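Mevalonate kinase, putative (PDB 2HFU) probably catalyses the ATP-dependent phosphorylation of (R)-mevalonate to (R)-5-phosphomevalonate, the first of three steps from mevalonate to isopentenyl diphosphate. Local coordinates at residues E35-G40 with L167-R172; F25-V30 with N250-L255. One frame throughout, in Å; residues are numbered along the deposited sequence.

Contact 1. Residues E35-G40 with L167-R172. With MEV ((R)-mevalonate), chain C.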
ATOM      1  N   GLU A  35       3.721   8.528  14.727  1.00 19.10           N
ATOM      2  CA  GLU A  35       4.117   8.738  13.333  1.00 19.83           C
ATOM      3  C   GLU A  35       4.360   7.410  12.623  1.00 19.28           C
ATOM      4  O   GLU A  35       4.966   6.490  13.184  1.00 19.28           O
ATOM      5  CB  GLU A  35       5.371   9.610  13.251  1.00 19.87           C
ATOM      6  CG  GLU A  35       5.206  11.006  13.836  1.00 22.21           C
ATOM      7  CD  GLU A  35       6.456  11.857  13.702  1.00 21.12           C
ATOM      8  OE1 GLU A  35       7.488  11.358  13.208  1.00 24.37           O
ATOM      9  OE2 GLU A  35       6.411  13.036  14.099  1.00 24.67           O
ATOM     10  N   ALA A  36       3.880   7.317  11.388  1.00 18.61           N
ATOM     11  CA  ALA A  36       4.073   6.128  10.570  1.00 17.71           C
ATOM     12  C   ALA A  36       4.882   6.449   9.318  1.00 17.74           C
ATOM     13  O   ALA A  36       4.841   7.572   8.809  1.00 17.43           O
ATOM     14  CB  ALA A  36       2.732   5.513  10.193  1.00 17.92           C
ATOM     15  N   ILE A  37       5.629   5.461   8.835  1.00 16.65           N
ATOM     16  CA  ILE A  37       6.345   5.602   7.572  1.00 16.85           C
ATOM     17  C   ILE A  37       5.742   4.649   6.545  1.00 16.78           C
ATOM     18  O   ILE A  37       5.759   3.425   6.714  1.00 16.04           O
ATOM     19  CB  ILE A  37       7.871   5.381   7.739  1.00 16.21           C
ATOM     20  CG1 ILE A  37       8.449   6.379   8.753  1.00 17.08           C
ATOM     21  CG2 ILE A  37       8.579   5.507   6.380  1.00 16.09           C
ATOM     22  CD1 ILE A  37       9.901   6.116   9.150  1.00 16.73           C
ATOM     23  N   VAL A  38       5.190   5.236   5.491  1.00 16.90           N
ATOM     24  CA  VAL A  38       4.528   4.487   4.436  1.00 16.99           C
ATOM     25  C   VAL A  38       5.366   4.612   3.167  1.00 17.63           C
ATOM     26  O   VAL A  38       5.854   5.704   2.842  1.00 17.49           O
ATOM     27  CB  VAL A  38       3.089   5.016   4.208  1.00 17.49           C
ATOM     28  CG1 VAL A  38       2.384   4.244   3.111  1.00 16.80           C
ATOM     29  CG2 VAL A  38       2.279   4.955   5.505  1.00 17.49           C
ATOM     30  N   ALA A  39       5.544   3.498   2.462  1.00 17.32           N
ATOM     31  CA  ALA A  39       6.347   3.493   1.245  1.00 17.80           C
ATOM     32  C   ALA A  39       5.515   3.193   0.008  1.00 18.35           C
ATOM     33  O   ALA A  39       4.969   2.099  -0.136  1.00 19.21           O
ATOM     34  CB  ALA A  39       7.494   2.504   1.366  1.00 18.22           C
ATOM     35  N   GLY A  40       5.411   4.180  -0.874  1.00 18.41           N
ATOM     36  CA  GLY A  40       4.887   3.959  -2.213  1.00 18.34           C
ATOM     37  C   GLY A  40       6.000   3.303  -3.000  1.00 18.32           C
ATOM     38  O   GLY A  40       7.099   3.853  -3.096  1.00 19.09           O
ATOM     39  N   LEU A 167       8.742   7.659  -0.086  1.00 19.83           N
ATOM     40  CA  LEU A 167       8.551   7.545   1.355  1.00 20.55           C
ATOM     41  C   LEU A 167       7.683   8.679   1.883  1.00 20.53           C
ATOM     42  O   LEU A 167       7.834   9.834   1.477  1.00 20.37           O
ATOM     43  CB  LEU A 167       9.901   7.494   2.076  1.00 20.63           C
ATOM     44  CG  LEU A 167      10.789   6.291   1.741  1.00 21.96           C
ATOM     45  CD1 LEU A 167      12.124   6.399   2.450  1.00 21.24           C
ATOM     46  CD2 LEU A 167      10.105   4.974   2.087  1.00 21.94           C
ATOM     47  N   ILE A 168       6.766   8.336   2.781  1.00 20.70           N
ATOM     48  CA  ILE A 168       5.746   9.273   3.245  1.00 21.04           C
ATOM     49  C   ILE A 168       5.539   9.155   4.754  1.00 21.90           C
ATOM     50  O   ILE A 168       5.294   8.062   5.273  1.00 21.25           O
ATOM     51  CB  ILE A 168       4.406   9.037   2.485  1.00 20.98           C
ATOM     52  CG1 ILE A 168       4.544   9.426   1.008  1.00 21.07           C
ATOM     53  CG2 ILE A 168       3.253   9.807   3.139  1.00 21.21           C
ATOM     54  CD1 ILE A 168       3.422   8.939   0.124  1.00 20.72           C
ATOM     55  N   LEU A 169       5.643  10.288   5.448  1.00 22.84           N
ATOM     56  CA  LEU A 169       5.320  10.349   6.868  1.00 24.06           C
ATOM     57  C   LEU A 169       3.819  10.534   7.044  1.00 25.25           C
ATOM     58  O   LEU A 169       3.231  11.483   6.519  1.00 25.35           O
ATOM     59  CB  LEU A 169       6.086  11.477   7.560  1.00 23.94           C
ATOM     60  CG  LEU A 169       6.131  11.445   9.092  1.00 22.73           C
ATOM     61  CD1 LEU A 169       7.124  10.395   9.588  1.00 21.63           C
ATOM     62  CD2 LEU A 169       6.491  12.812   9.633  1.00 24.28           C
ATOM     63  N   TYR A 170       3.215   9.613   7.787  1.00 26.62           N
ATOM     64  CA  TYR A 170       1.772   9.553   7.971  1.00 27.99           C
ATOM     65  C   TYR A 170       1.442   9.609   9.462  1.00 29.65           C
ATOM     66  O   TYR A 170       1.898   8.767  10.241  1.00 29.43           O
ATOM     67  CB  TYR A 170       1.229   8.288   7.282  1.00 27.66           C
ATOM     68  CG  TYR A 170      -0.040   7.650   7.840  1.00 27.62           C
ATOM     69  CD1 TYR A 170      -0.101   6.268   8.048  1.00 27.34           C
ATOM     70  CD2 TYR A 170      -1.183   8.406   8.119  1.00 27.05           C
ATOM     71  CE1 TYR A 170      -1.254   5.658   8.536  1.00 27.43           C
ATOM     72  CE2 TYR A 170      -2.344   7.805   8.614  1.00 27.71           C
ATOM     73  CZ  TYR A 170      -2.369   6.428   8.819  1.00 27.96           C
ATOM     74  OH  TYR A 170      -3.506   5.825   9.308  1.00 28.05           O
ATOM     75  N   ARG A 171       0.677  10.627   9.852  1.00 31.43           N
ATOM     76  CA  ARG A 171       0.225  10.769  11.238  1.00 34.10           C
ATOM     77  C   ARG A 171      -1.173  11.377  11.343  1.00 35.07           C
ATOM     78  O   ARG A 171      -1.623  12.095  10.449  1.00 35.51           O
ATOM     79  CB  ARG A 171       1.232  11.572  12.080  1.00 34.14           C
ATOM     80  CG  ARG A 171       1.080  13.092  12.020  1.00 35.93           C
ATOM     81  CD  ARG A 171       2.150  13.813  11.221  1.00 37.76           C
ATOM     82  NE  ARG A 171       3.374  14.023  11.995  1.00 39.64           N
ATOM     83  CZ  ARG A 171       4.344  14.880  11.667  1.00 40.39           C
ATOM     84  NH1 ARG A 171       4.245  15.622  10.568  1.00 40.73           N
ATOM     85  NH2 ARG A 171       5.418  14.997  12.440  1.00 39.62           N
ATOM     86  N   ARG A 172      -1.852  11.072  12.444  1.00 37.02           N
ATOM     87  CA  ARG A 172      -3.149  11.662  12.756  1.00 38.56           C
ATOM     88  C   ARG A 172      -2.917  12.959  13.525  1.00 39.28           C
ATOM     89  O   ARG A 172      -2.420  12.938  14.654  1.00 39.54           O
ATOM     90  CB  ARG A 172      -3.994  10.693  13.585  1.00 38.83           C
ATOM     91  CG  ARG A 172      -4.116   9.296  12.997  1.00 39.67           C
ATOM     92  CD  ARG A 172      -5.229   9.131  11.981  1.00 41.31           C
ATOM     93  NE  ARG A 172      -5.383   7.732  11.586  1.00 42.70           N
ATOM     94  CZ  ARG A 172      -6.510   7.196  11.130  1.00 43.07           C
ATOM     95  NH1 ARG A 172      -7.608   7.934  11.012  1.00 43.63           N
ATOM     96  NH2 ARG A 172      -6.542   5.913  10.798  1.00 43.35           N
TER
HETATM   97  C8  MEV C 400      -3.755  -0.919   8.271  1.00 30.11           C
HETATM   98  O8  MEV C 400      -3.383  -0.864   6.890  1.00 31.98           O
HETATM   99  C2  MEV C 400      -2.911   0.073   9.071  1.00 28.21           C
HETATM  100  C3  MEV C 400      -3.462   0.413  10.463  1.00 27.71           C
HETATM  101  O7  MEV C 400      -2.487   1.210  11.142  1.00 24.89           O
HETATM  102  C4  MEV C 400      -4.790   1.183  10.410  1.00 28.17           C
HETATM  103  C5  MEV C 400      -4.679   2.620   9.933  1.00 29.58           C
HETATM  104  O3  MEV C 400      -5.736   3.220   9.646  1.00 31.70           O
HETATM  105  O4  MEV C 400      -3.562   3.176   9.838  1.00 30.18           O
HETATM  106  C6  MEV C 400      -3.649  -0.856  11.288  1.00 26.61           C
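Tyr170 carries its CG anti to the backbone N (chi1 152°), a torsion that sends the ring off the sheet toward the substrate, its CD1 side slanting past the facing strand: CD1 lies 3.6 Å from Ala36 CB and 3.7 Å from Val38 CG2. The alanine methyl and one valine methyl are short enough for the ring to lie close against them, and its OH projects beyond them and donates a 2.7 Å hydrogen bond to O4 of mevalonate, met at the ring edge and in its plane. These strands are antiparallel neighbours in the mixed sheet of the GHMP kinase N-terminal region. Ala36 with Tyr170 and Val38 with Ile168 are hydrogen-bonded pairs; the straightest of their bonds runs 2.8 Å from Val38 N to Ile168 O. On the other face Ala39 CB meets Leu167 CD2 at 3.7 Å, while Ile37 and Leu167 pack on helix 216-239, a setting suited to branched aliphatic chains. Towards the partly exposed end, Glu35 reaches out extended beyond CG alongside a bent Arg171, their carboxylate and guanidinium planes 82° apart. Arg171 NH2 meets Glu35 OE2 from above the carboxylate plane, making a 2.8 Å salt bridge, while Glu35 OE1 pairs with Arg234.

Contact 2. Residues F25-V30 with N250-L255. With MEV ((R)-mevalonate), chain C.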
ATOM      1  N   PHE A  25       6.960   1.478   8.871  1.00 17.63           N
ATOM      2  CA  PHE A  25       6.794   1.620  10.316  1.00 17.87           C
ATOM      3  C   PHE A  25       5.406   2.135  10.702  1.00 17.76           C
ATOM      4  O   PHE A  25       4.845   2.989  10.041  1.00 17.71           O
ATOM      5  CB  PHE A  25       7.841   2.553  10.912  1.00 17.77           C
ATOM      6  CG  PHE A  25       9.251   2.083  10.743  1.00 17.90           C
ATOM      7  CD1 PHE A  25       9.931   1.511  11.790  1.00 17.67           C
ATOM      8  CD2 PHE A  25       9.909   2.236   9.543  1.00 18.77           C
ATOM      9  CE1 PHE A  25      11.212   1.094  11.635  1.00 17.59           C
ATOM     10  CE2 PHE A  25      11.204   1.811   9.402  1.00 17.75           C
ATOM     11  CZ  PHE A  25      11.845   1.242  10.442  1.00 17.86           C
ATOM     12  N   GLY A  26       4.879   1.614  11.799  1.00 17.94           N
ATOM     13  CA  GLY A  26       3.876   2.317  12.569  1.00 17.46           C
ATOM     14  C   GLY A  26       2.429   1.892  12.383  1.00 17.18           C
ATOM     15  O   GLY A  26       1.532   2.526  12.902  1.00 17.97           O
ATOM     16  N   GLU A  27       2.197   0.799  11.677  1.00 17.00           N
ATOM     17  CA  GLU A  27       0.853   0.232  11.627  1.00 16.79           C
ATOM     18  C   GLU A  27       0.327   0.052  13.054  1.00 16.96           C
ATOM     19  O   GLU A  27       1.094  -0.264  13.975  1.00 16.24           O
ATOM     20  CB  GLU A  27       0.807  -1.093  10.858  1.00 16.50           C
ATOM     21  CG  GLU A  27       1.763  -2.168  11.353  1.00 16.61           C
ATOM     22  CD  GLU A  27       3.097  -2.120  10.638  1.00 17.47           C
ATOM     23  OE1 GLU A  27       3.138  -2.466   9.439  1.00 17.58           O
ATOM     24  OE2 GLU A  27       4.098  -1.733  11.270  1.00 17.03           O
ATOM     25  N   HIS A  28      -0.972   0.293  13.214  1.00 15.75           N
ATOM     26  CA  HIS A  28      -1.688   0.199  14.493  1.00 16.05           C
ATOM     27  C   HIS A  28      -1.382   1.310  15.496  1.00 15.94           C
ATOM     28  O   HIS A  28      -2.303   1.877  16.089  1.00 16.48           O
ATOM     29  CB  HIS A  28      -1.542  -1.188  15.131  1.00 15.65           C
ATOM     30  CG  HIS A  28      -2.244  -2.267  14.374  1.00 15.47           C
ATOM     31  ND1 HIS A  28      -3.607  -2.449  14.435  1.00 16.72           N
ATOM     32  CD2 HIS A  28      -1.777  -3.208  13.520  1.00 16.25           C
ATOM     33  CE1 HIS A  28      -3.951  -3.462  13.660  1.00 15.04           C
ATOM     34  NE2 HIS A  28      -2.858  -3.938  13.091  1.00 17.63           N
ATOM     35  N   PHE A  29      -0.101   1.612  15.690  1.00 15.97           N
ATOM     36  CA  PHE A  29       0.299   2.680  16.608  1.00 16.25           C
ATOM     37  C   PHE A  29      -0.080   4.062  16.079  1.00 16.05           C
ATOM     38  O   PHE A  29      -0.340   4.975  16.859  1.00 15.83           O
ATOM     39  CB  PHE A  29       1.795   2.609  16.923  1.00 15.70           C
ATOM     40  CG  PHE A  29       2.198   1.355  17.654  1.00 16.05           C
ATOM     41  CD1 PHE A  29       3.007   0.406  17.037  1.00 15.86           C
ATOM     42  CD2 PHE A  29       1.751   1.113  18.955  1.00 16.49           C
ATOM     43  CE1 PHE A  29       3.374  -0.761  17.704  1.00 15.85           C
ATOM     44  CE2 PHE A  29       2.113  -0.051  19.633  1.00 15.73           C
ATOM     45  CZ  PHE A  29       2.927  -0.988  19.004  1.00 15.85           C
ATOM     46  N   VAL A  30      -0.123   4.194  14.754  1.00 16.01           N
ATOM     47  CA  VAL A  30      -0.515   5.442  14.095  1.00 15.89           C
ATOM     48  C   VAL A  30      -1.952   5.846  14.449  1.00 16.33           C
ATOM     49  O   VAL A  30      -2.274   7.038  14.501  1.00 16.86           O
ATOM     50  CB  VAL A  30      -0.327   5.352  12.550  1.00 16.09           C
ATOM     51  CG1 VAL A  30      -1.248   4.292  11.934  1.00 15.59           C
ATOM     52  CG2 VAL A  30      -0.513   6.715  11.881  1.00 14.69           C
ATOM     53  N   ASN A 250      12.877  -4.692  12.741  1.00 17.33           N
ATOM     54  CA  ASN A 250      12.789  -5.844  13.640  1.00 17.24           C
ATOM     55  C   ASN A 250      12.190  -5.465  14.995  1.00 17.36           C
ATOM     56  O   ASN A 250      11.319  -6.165  15.519  1.00 17.16           O
ATOM     57  CB  ASN A 250      14.172  -6.481  13.834  1.00 16.98           C
ATOM     58  CG  ASN A 250      14.732  -7.084  12.552  1.00 17.96           C
ATOM     59  OD1 ASN A 250      13.983  -7.512  11.670  1.00 14.13           O
ATOM     60  ND2 ASN A 250      16.063  -7.132  12.451  1.00 16.78           N
ATOM     61  N   ALA A 251      12.666  -4.347  15.541  1.00 17.29           N
ATOM     62  CA  ALA A 251      12.192  -3.815  16.814  1.00 17.13           C
ATOM     63  C   ALA A 251      10.709  -3.449  16.738  1.00 16.92           C
ATOM     64  O   ALA A 251       9.952  -3.705  17.674  1.00 16.74           O
ATOM     65  CB  ALA A 251      13.019  -2.609  17.211  1.00 16.78           C
ATOM     66  N   ASN A 252      10.308  -2.852  15.616  1.00 16.78           N
ATOM     67  CA  ASN A 252       8.905  -2.555  15.352  1.00 16.07           C
ATOM     68  C   ASN A 252       8.049  -3.825  15.301  1.00 15.73           C
ATOM     69  O   ASN A 252       6.949  -3.847  15.856  1.00 15.03           O
ATOM     70  CB  ASN A 252       8.752  -1.740  14.060  1.00 15.49           C
ATOM     71  CG  ASN A 252       7.403  -1.017  13.960  1.00 16.43           C
ATOM     72  OD1 ASN A 252       7.203  -0.207  13.059  1.00 15.01           O
ATOM     73  ND2 ASN A 252       6.479  -1.310  14.880  1.00 13.88           N
ATOM     74  N   HIS A 253       8.550  -4.875  14.645  1.00 14.86           N
ATOM     75  CA  HIS A 253       7.824  -6.149  14.589  1.00 16.43           C
ATOM     76  C   HIS A 253       7.587  -6.726  15.984  1.00 16.48           C
ATOM     77  O   HIS A 253       6.516  -7.264  16.267  1.00 16.74           O
ATOM     78  CB  HIS A 253       8.539  -7.190  13.725  1.00 15.62           C
ATOM     79  CG  HIS A 253       7.798  -8.488  13.627  1.00 16.06           C
ATOM     80  ND1 HIS A 253       6.718  -8.668  12.789  1.00 15.60           N
ATOM     81  CD2 HIS A 253       7.964  -9.661  14.283  1.00 15.30           C
ATOM     82  CE1 HIS A 253       6.260  -9.900  12.922  1.00 16.89           C
ATOM     83  NE2 HIS A 253       6.996 -10.522  13.825  1.00 15.70           N
ATOM     84  N   ASP A 254       8.595  -6.601  16.842  1.00 17.58           N
ATOM     85  CA  ASP A 254       8.527  -7.085  18.220  1.00 18.23           C
ATOM     86  C   ASP A 254       7.395  -6.415  18.991  1.00 17.14           C
ATOM     87  O   ASP A 254       6.696  -7.066  19.767  1.00 17.44           O
ATOM     88  CB  ASP A 254       9.860  -6.832  18.928  1.00 19.18           C
ATOM     89  CG  ASP A 254      10.306  -8.011  19.771  1.00 21.63           C
ATOM     90  OD1 ASP A 254       9.938  -9.161  19.434  1.00 25.02           O
ATOM     91  OD2 ASP A 254      11.038  -7.890  20.776  1.00 23.05           O
ATOM     92  N   LEU A 255       7.224  -5.112  18.774  1.00 16.61           N
ATOM     93  CA  LEU A 255       6.147  -4.351  19.406  1.00 15.75           C
ATOM     94  C   LEU A 255       4.782  -4.756  18.854  1.00 15.59           C
ATOM     95  O   LEU A 255       3.795  -4.792  19.588  1.00 15.39           O
ATOM     96  CB  LEU A 255       6.370  -2.845  19.237  1.00 16.03           C
ATOM     97  CG  LEU A 255       7.496  -2.196  20.052  1.00 15.48           C
ATOM     98  CD1 LEU A 255       7.607  -0.740  19.674  1.00 15.70           C
ATOM     99  CD2 LEU A 255       7.273  -2.338  21.557  1.00 17.01           C
TER
HETATM  100  C8  MEV C 400      -3.755  -0.919   8.271  1.00 30.11           C
HETATM  101  O8  MEV C 400      -3.383  -0.864   6.890  1.00 31.98           O
HETATM  102  C2  MEV C 400      -2.911   0.073   9.071  1.00 28.21           C
HETATM  103  C3  MEV C 400      -3.462   0.413  10.463  1.00 27.71           C
HETATM  104  O7  MEV C 400      -2.487   1.210  11.142  1.00 24.89           O
HETATM  105  C4  MEV C 400      -4.790   1.183  10.410  1.00 28.17           C
HETATM  106  C5  MEV C 400      -4.679   2.620   9.933  1.00 29.58           C
HETATM  107  O3  MEV C 400      -5.736   3.220   9.646  1.00 31.70           O
HETATM  108  O4  MEV C 400      -3.562   3.176   9.838  1.00 30.18           O
HETATM  109  C6  MEV C 400      -3.649  -0.856  11.288  1.00 26.61           C
HETATM  110  O   HOH W   1       3.774  -0.811  13.775  1.00 19.68           O
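The backbones draw apart along the contact, from 6.9 Å between the CA atoms of Phe25 and Asn252 to 9.6 Å between those of Phe29 and Leu255. It joins two parts of the GHMP kinase fold: the loop between strands 17-25 and 36-52, and helix 242-258 of the C-terminal family region. Asn252 bridges them. Its CG stands anti to the backbone N (chi1 -161°), extending the amide towards the loop, where OD1 accepts from Gly26 N at 3.2 Å in its carbonyl plane, on a lone pair. Glycine suits this place because, at a phi of 101°, there is no CB to press against Phe25 O. Phe25 CD1 lies 3.5 Å from Asn252 OD1, which approaches the ring obliquely, with ring and amide planes 20° apart. The amide's ND2 donates one bond to a water, at 3.0 Å, and the water in turn donates to Glu27 O and, at 2.7 Å, to Glu27 OE2. That carboxylate oxygen also forms a salt bridge with Lys282, and Glu27 OE1 accepts from Gly285 N, so both carboxylate oxygens are engaged. Where the backbones are farther apart, the long Phe29 side chain reaches across to Leu255, crossing it at about a right angle, with Phe29 CZ 3.9 Å from Leu255 CB.

Contacts 1 and 2 lie with their centres 12 Å apart and both border one mevalonate, contact 2 through its loop segment 25-30. They join directly through the sheet, where Ile37 N probably donates to Phe25 O at 2.9 Å, and at the other end of segment 25-30 Val30 O lies 3.3 Å from Arg172 CG. Contact 1 supplies the carboxylate end of the site: besides Tyr170, Arg172 brings NH2 to 3.0 Å from O3. Segment 25-30 binds the middle of the substrate, His28 N donating to O7 at 2.7 Å in a nearly straight bond (172°), while methyl C6 sits over the centre of the His28 ring, 3.4 Å above its plane.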